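Local coordinates for protein alcohol dehydrogenase (Escherichia coli, PDB 5VM2) that is of unknown specificity but probably oxidises alcohol groups with NAD or NADP as acceptor, as a zinc-containing member of the alcohol dehydrogenase family, at residues K171-A177 / E195-D200; M162-V166 / G262-I266. All blocks are in the same frame, centred on the assembly; numbering follows the deposited sequence.

Interaction 1 of 2, residues K171-A177 / E195-D200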
ATOM      1  N   LYS A 171      10.332  16.009  14.137  1.00 31.46           N
ATOM      2  CA  LYS A 171       8.914  16.056  14.461  1.00 32.46           C
ATOM      3  C   LYS A 171       8.118  15.811  13.192  1.00 28.89           C
ATOM      4  O   LYS A 171       8.394  16.421  12.157  1.00 26.81           O
ATOM      5  CB  LYS A 171       8.536  17.403  15.073  1.00 35.88           C
ATOM      6  CG  LYS A 171       9.211  17.689  16.393  1.00 40.93           C
ATOM      7  CD  LYS A 171       8.601  18.908  17.064  1.00 46.03           C
ATOM      8  CE  LYS A 171       7.164  18.645  17.472  1.00 48.80           C
ATOM      9  NZ  LYS A 171       7.064  17.732  18.646  1.00 50.48           N
ATOM     10  N   ILE A 172       7.122  14.932  13.276  1.00 28.04           N
ATOM     11  CA  ILE A 172       6.435  14.422  12.096  1.00 28.04           C
ATOM     12  C   ILE A 172       4.939  14.680  12.223  1.00 28.77           C
ATOM     13  O   ILE A 172       4.350  14.503  13.296  1.00 24.52           O
ATOM     14  CB  ILE A 172       6.738  12.922  11.901  1.00 30.43           C
ATOM     15  CG1 ILE A 172       8.232  12.744  11.604  1.00 33.33           C
ATOM     16  CG2 ILE A 172       5.895  12.324  10.777  1.00 28.72           C
ATOM     17  CD1 ILE A 172       8.609  11.366  11.177  1.00 37.68           C
ATOM     18  N   ILE A 173       4.336  15.124  11.120  1.00 29.38           N
ATOM     19  CA  ILE A 173       2.891  15.254  10.989  1.00 27.39           C
ATOM     20  C   ILE A 173       2.458  14.355   9.844  1.00 26.08           C
ATOM     21  O   ILE A 173       2.991  14.458   8.733  1.00 27.68           O
ATOM     22  CB  ILE A 173       2.458  16.702  10.722  1.00 26.76           C
ATOM     23  CG1 ILE A 173       2.828  17.606  11.900  1.00 28.15           C
ATOM     24  CG2 ILE A 173       0.960  16.752  10.461  1.00 27.99           C
ATOM     25  CD1 ILE A 173       2.571  19.074  11.638  1.00 29.82           C
ATOM     26  N   ILE A 174       1.502  13.477  10.111  1.00 24.35           N
ATOM     27  CA  ILE A 174       0.932  12.598   9.102  1.00 25.81           C
ATOM     28  C   ILE A 174      -0.505  13.038   8.857  1.00 29.68           C
ATOM     29  O   ILE A 174      -1.346  12.982   9.765  1.00 31.36           O
ATOM     30  CB  ILE A 174       1.006  11.130   9.538  1.00 23.86           C
ATOM     31  CG1 ILE A 174       2.478  10.707   9.624  1.00 25.85           C
ATOM     32  CG2 ILE A 174       0.238  10.245   8.569  1.00 23.88           C
ATOM     33  CD1 ILE A 174       2.679   9.346  10.175  1.00 24.66           C
ATOM     34  N   LEU A 175      -0.782  13.496   7.639  1.00 28.97           N
ATOM     35  CA  LEU A 175      -2.129  13.900   7.251  1.00 30.43           C
ATOM     36  C   LEU A 175      -2.839  12.680   6.674  1.00 32.15           C
ATOM     37  O   LEU A 175      -2.531  12.237   5.562  1.00 31.82           O
ATOM     38  CB  LEU A 175      -2.083  15.049   6.248  1.00 32.49           C
ATOM     39  CG  LEU A 175      -1.358  16.317   6.714  1.00 31.97           C
ATOM     40  CD1 LEU A 175      -1.394  17.380   5.623  1.00 32.63           C
ATOM     41  CD2 LEU A 175      -1.950  16.851   8.009  1.00 30.05           C
ATOM     42  N   GLY A 176      -3.769  12.122   7.442  1.00 30.94           N
ATOM     43  CA  GLY A 176      -4.480  10.937   7.012  1.00 31.08           C
ATOM     44  C   GLY A 176      -4.178   9.748   7.897  1.00 31.61           C
ATOM     45  O   GLY A 176      -3.013   9.397   8.109  1.00 32.57           O
ATOM     46  N   ALA A 177      -5.224   9.132   8.436  1.00 30.92           N
ATOM     47  CA  ALA A 177      -5.102   7.941   9.265  1.00 31.09           C
ATOM     48  C   ALA A 177      -5.864   6.771   8.652  1.00 33.07           C
ATOM     49  O   ALA A 177      -6.358   5.895   9.370  1.00 32.72           O
ATOM     50  CB  ALA A 177      -5.577   8.219  10.690  1.00 30.90           C
ATOM     51  N   GLU A 195       8.025  11.984  18.048  1.00 31.49           N
ATOM     52  CA  GLU A 195       6.963  12.990  18.087  1.00 34.31           C
ATOM     53  C   GLU A 195       6.241  12.927  16.748  1.00 30.81           C
ATOM     54  O   GLU A 195       6.749  13.423  15.737  1.00 29.31           O
ATOM     55  CB  GLU A 195       7.518  14.387  18.368  1.00 40.33           C
ATOM     56  CG  GLU A 195       8.342  14.496  19.639  1.00 48.25           C
ATOM     57  CD  GLU A 195       7.485  14.548  20.887  1.00 54.99           C
ATOM     58  OE1 GLU A 195       6.378  15.127  20.827  1.00 56.14           O
ATOM     59  OE2 GLU A 195       7.915  14.004  21.925  1.00 58.81           O
ATOM     60  N   ILE A 196       5.069  12.296  16.738  1.00 28.64           N
ATOM     61  CA  ILE A 196       4.297  12.066  15.524  1.00 28.79           C
ATOM     62  C   ILE A 196       2.867  12.508  15.783  1.00 30.14           C
ATOM     63  O   ILE A 196       2.178  11.913  16.616  1.00 30.41           O
ATOM     64  CB  ILE A 196       4.313  10.589  15.094  1.00 28.38           C
ATOM     65  CG1 ILE A 196       5.731  10.016  15.125  1.00 32.33           C
ATOM     66  CG2 ILE A 196       3.706  10.439  13.715  1.00 26.76           C
ATOM     67  CD1 ILE A 196       5.783   8.533  14.783  1.00 33.23           C
ATOM     68  N   ALA A 197       2.414  13.518  15.050  1.00 30.78           N
ATOM     69  CA  ALA A 197       1.022  13.942  15.081  1.00 31.42           C
ATOM     70  C   ALA A 197       0.305  13.371  13.867  1.00 30.09           C
ATOM     71  O   ALA A 197       0.853  13.362  12.761  1.00 31.10           O
ATOM     72  CB  ALA A 197       0.908  15.468  15.097  1.00 29.14           C
ATOM     73  N   VAL A 198      -0.909  12.868  14.078  1.00 29.77           N
ATOM     74  CA  VAL A 198      -1.707  12.267  13.014  1.00 28.63           C
ATOM     75  C   VAL A 198      -3.045  12.989  12.946  1.00 28.66           C
ATOM     76  O   VAL A 198      -3.723  13.150  13.969  1.00 28.34           O
ATOM     77  CB  VAL A 198      -1.912  10.758  13.237  1.00 29.89           C
ATOM     78  CG1 VAL A 198      -2.858  10.197  12.187  1.00 30.39           C
ATOM     79  CG2 VAL A 198      -0.576  10.029  13.206  1.00 32.49           C
ATOM     80  N   VAL A 199      -3.424  13.408  11.741  1.00 29.01           N
ATOM     81  CA  VAL A 199      -4.610  14.218  11.498  1.00 30.15           C
ATOM     82  C   VAL A 199      -5.565  13.428  10.615  1.00 30.90           C
ATOM     83  O   VAL A 199      -5.162  12.915   9.565  1.00 29.92           O
ATOM     84  CB  VAL A 199      -4.247  15.554  10.822  1.00 30.36           C
ATOM     85  CG1 VAL A 199      -5.487  16.406  10.617  1.00 31.62           C
ATOM     86  CG2 VAL A 199      -3.191  16.299  11.631  1.00 31.26           C
ATOM     87  N   ASP A 200      -6.826  13.346  11.030  1.00 31.64           N
ATOM     88  CA  ASP A 200      -7.878  12.800  10.180  1.00 32.99           C
ATOM     89  C   ASP A 200      -9.201  13.428  10.607  1.00 35.20           C
ATOM     90  O   ASP A 200      -9.230  14.363  11.412  1.00 36.96           O
ATOM     91  CB  ASP A 200      -7.914  11.268  10.250  1.00 34.69           C
ATOM     92  CG  ASP A 200      -8.774  10.657   9.155  1.00 41.54           C
ATOM     93  OD1 ASP A 200      -8.236   9.903   8.319  1.00 43.66           O
ATOM     94  OD2 ASP A 200      -9.987  10.947   9.124  1.00 44.80           O
TER

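Interaction 2 of 2, residues M162-V166 / G262-I266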
ATOM      1  N   MET A 162      11.510   5.992   4.780  1.00 30.04           N
ATOM      2  CA  MET A 162      12.920   5.865   4.422  1.00 31.88           C
ATOM      3  C   MET A 162      13.335   6.972   3.463  1.00 30.57           C
ATOM      4  O   MET A 162      14.395   7.585   3.630  1.00 28.88           O
ATOM      5  CB  MET A 162      13.186   4.494   3.801  1.00 34.58           C
ATOM      6  CG  MET A 162      13.027   3.331   4.760  1.00 37.66           C
ATOM      7  SD  MET A 162      14.578   2.971   5.578  1.00 44.10           S
ATOM      8  CE  MET A 162      14.300   1.278   6.082  1.00 44.74           C
ATOM      9  N   LEU A 163      12.505   7.236   2.448  1.00 30.11           N
ATOM     10  CA  LEU A 163      12.769   8.338   1.528  1.00 30.20           C
ATOM     11  C   LEU A 163      12.872   9.659   2.274  1.00 27.78           C
ATOM     12  O   LEU A 163      13.703  10.508   1.938  1.00 30.00           O
ATOM     13  CB  LEU A 163      11.666   8.422   0.473  1.00 32.42           C
ATOM     14  CG  LEU A 163      11.891   7.742  -0.875  1.00 35.76           C
ATOM     15  CD1 LEU A 163      10.921   8.297  -1.899  1.00 37.78           C
ATOM     16  CD2 LEU A 163      13.325   7.930  -1.332  1.00 36.33           C
ATOM     17  N   ALA A 164      12.040   9.842   3.295  1.00 27.02           N
ATOM     18  CA  ALA A 164      12.012  11.085   4.051  1.00 29.95           C
ATOM     19  C   ALA A 164      13.162  11.206   5.041  1.00 30.15           C
ATOM     20  O   ALA A 164      13.331  12.280   5.627  1.00 31.85           O
ATOM     21  CB  ALA A 164      10.680  11.217   4.794  1.00 27.03           C
ATOM     22  N   ASP A 165      13.953  10.148   5.225  1.00 31.07           N
ATOM     23  CA  ASP A 165      15.041  10.127   6.207  1.00 32.97           C
ATOM     24  C   ASP A 165      14.515  10.411   7.616  1.00 32.16           C
ATOM     25  O   ASP A 165      15.056  11.236   8.354  1.00 32.50           O
ATOM     26  CB  ASP A 165      16.148  11.113   5.819  1.00 36.54           C
ATOM     27  CG  ASP A 165      17.439  10.868   6.571  1.00 39.57           C
ATOM     28  OD1 ASP A 165      17.668   9.719   6.998  1.00 40.64           O
ATOM     29  OD2 ASP A 165      18.227  11.827   6.728  1.00 40.95           O
ATOM     30  N   VAL A 166      13.432   9.718   7.983  1.00 30.98           N
ATOM     31  CA  VAL A 166      12.912   9.820   9.339  1.00 28.36           C
ATOM     32  C   VAL A 166      13.982   9.372  10.324  1.00 30.51           C
ATOM     33  O   VAL A 166      14.674   8.366  10.113  1.00 31.64           O
ATOM     34  CB  VAL A 166      11.627   8.987   9.484  1.00 26.19           C
ATOM     35  CG1 VAL A 166      11.203   8.903  10.955  1.00 26.96           C
ATOM     36  CG2 VAL A 166      10.515   9.585   8.639  1.00 24.72           C
ATOM     37  N   GLY A 262      12.356  21.924   5.697  1.00 27.69           N
ATOM     38  CA  GLY A 262      11.752  20.629   5.933  1.00 24.40           C
ATOM     39  C   GLY A 262      11.304  19.935   4.659  1.00 26.01           C
ATOM     40  O   GLY A 262      11.615  20.347   3.539  1.00 26.88           O
ATOM     41  N   LYS A 263      10.545  18.854   4.844  1.00 26.55           N
ATOM     42  CA  LYS A 263      10.104  18.025   3.729  1.00 27.78           C
ATOM     43  C   LYS A 263       8.603  17.793   3.780  1.00 24.54           C
ATOM     44  O   LYS A 263       8.044  17.519   4.845  1.00 25.83           O
ATOM     45  CB  LYS A 263      10.793  16.663   3.735  1.00 31.14           C
ATOM     46  CG  LYS A 263      12.273  16.685   3.434  1.00 32.71           C
ATOM     47  CD  LYS A 263      12.883  15.348   3.818  1.00 36.16           C
ATOM     48  CE  LYS A 263      14.371  15.299   3.509  1.00 39.60           C
ATOM     49  NZ  LYS A 263      14.990  14.091   4.112  1.00 41.72           N
ATOM     50  N   ILE A 264       7.966  17.879   2.612  1.00 26.38           N
ATOM     51  CA  ILE A 264       6.605  17.398   2.399  1.00 26.19           C
ATOM     52  C   ILE A 264       6.689  16.154   1.520  1.00 29.34           C
ATOM     53  O   ILE A 264       7.283  16.195   0.437  1.00 31.24           O
ATOM     54  CB  ILE A 264       5.717  18.468   1.742  1.00 26.11           C
ATOM     55  CG1 ILE A 264       5.576  19.688   2.663  1.00 26.09           C
ATOM     56  CG2 ILE A 264       4.353  17.878   1.398  1.00 25.05           C
ATOM     57  CD1 ILE A 264       5.013  20.910   1.980  1.00 28.62           C
ATOM     58  N   MET A 265       6.118  15.049   1.991  1.00 27.78           N
ATOM     59  CA  MET A 265       6.078  13.806   1.232  1.00 27.49           C
ATOM     60  C   MET A 265       4.641  13.540   0.815  1.00 27.97           C
ATOM     61  O   MET A 265       3.747  13.503   1.664  1.00 29.02           O
ATOM     62  CB  MET A 265       6.592  12.625   2.057  1.00 26.75           C
ATOM     63  CG  MET A 265       7.841  12.892   2.873  1.00 28.28           C
ATOM     64  SD  MET A 265       9.284  13.244   1.872  1.00 29.82           S
ATOM     65  CE  MET A 265       9.450  11.751   0.889  1.00 31.20           C
ATOM     66  N   ILE A 266       4.429  13.346  -0.477  1.00 29.05           N
ATOM     67  CA  ILE A 266       3.118  13.022  -1.020  1.00 31.91           C
ATOM     68  C   ILE A 266       3.111  11.523  -1.287  1.00 33.04           C
ATOM     69  O   ILE A 266       3.693  11.045  -2.268  1.00 33.03           O
ATOM     70  CB  ILE A 266       2.815  13.833  -2.278  1.00 34.52           C
ATOM     71  CG1 ILE A 266       2.799  15.319  -1.930  1.00 34.35           C
ATOM     72  CG2 ILE A 266       1.504  13.393  -2.887  1.00 35.76           C
ATOM     73  CD1 ILE A 266       2.778  16.199  -3.129  1.00 39.93           C
TER
HETATM   74  O   HOH W   1      18.258  13.462   4.917  1.00 58.59           O

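Interaction 1 of 2, residues K171-A177 / E195-D200
Glu195, Ile174 and Val199 bury the most surface where strands 171-175 and 195-200 run parallel, their axes 4.6 Å apart. Glu195 O accepts from Ile172 N at 2.9 Å, and Glu195 OE1 forms a 3.5 Å salt bridge with NZ of the curled Lys171. On the neighbouring strand, Ile174 N donates to Ala197 O at 2.7 Å, and Ile174 O accepts from Val199 N at 2.9 Å. Ile174 CD1 reaches Ile196 CG2 at 3.8 Å on the face that helix 179-190 covers. Val199 points to the other face, where Val199 CB meets Leu175 CD2 at 3.9 Å. Val199 O accepts from Gly176 N at 2.7 Å. At the end opposite Lys171, Ala177 N donates to Asp200 OD1 at 3.1 Å, while Asp200 OD2 accepts from Leu202 N. The two strands and helix 179-190 form a beta-alpha-beta unit. Gly176 fits the Rossmann-type GxGxxG pattern, consistent with a dinucleotide-binding fold. The chemistry implies a pairing set by backbone bonds and aliphatic contacts, with charge kept to the ends.

Interaction 2 of 2, residues M162-V166 / G262-I266
Lys263 reaches across to the end of helix 145-163 with an almost fully extended side chain. Its chi1 is m and the next three angles are t. This carries Lys263 NZ to Ala164 O, where it donates a hydrogen bond of 2.9 Å. Lys263 NZ also lies 3.6 Å from Asp165 CB. A water sits 2.4 Å from Asp165 OD2 and donates to it. The same water is 3.4 Å from Lys263 NZ, a weak bond. The phi of Asp165 is positive, and Asp165 N bonds back to Met162 O at 3.1 Å. These features belong to a Schellman motif, which closes the helix just before the chain turns toward strand 171-175. Strand 262-267 belongs to the parallel sheet of the Rossmann-type domain, between strands 238-243 and 286-290. The contact therefore sets a helix end against one face of that sheet. Met265 is folded, unlike Lys263. All three of its chi angles are m, so the side chain curls and brings Met265 CE to 4.0 Å from Leu163 CB. Met265 CG packs on Ala164 CB at 3.8 Å. Phe242 of strand 238-243 touches both Ala164 and Met265, and Gln288 and Val290 of strand 286-290 also touch Met265.

Both interactions involve the same six-stranded parallel sheet, with centres about 13 Å apart. Interaction 1 pairs two neighbouring strands and is almost wholly buried. Interaction 2 sets a helix end against a sheet face and is only partly buried. Interaction 2 buries 197 Å², both sides summed, against 591 Å² in interaction 1. Ladder bonds between main chains dominate the first; one lysine-to-carbonyl bond and two apolar contacts make the second. Residues 162-166 lead along the chain into strand 171-175, and Val166 CG1 packs on Ile172 CD1 at 3.6 Å. Phe242 of strand 238-243 also touches side chains from both interactions. In sequence, interaction 1 is nested inside the loop that interaction 2 closes.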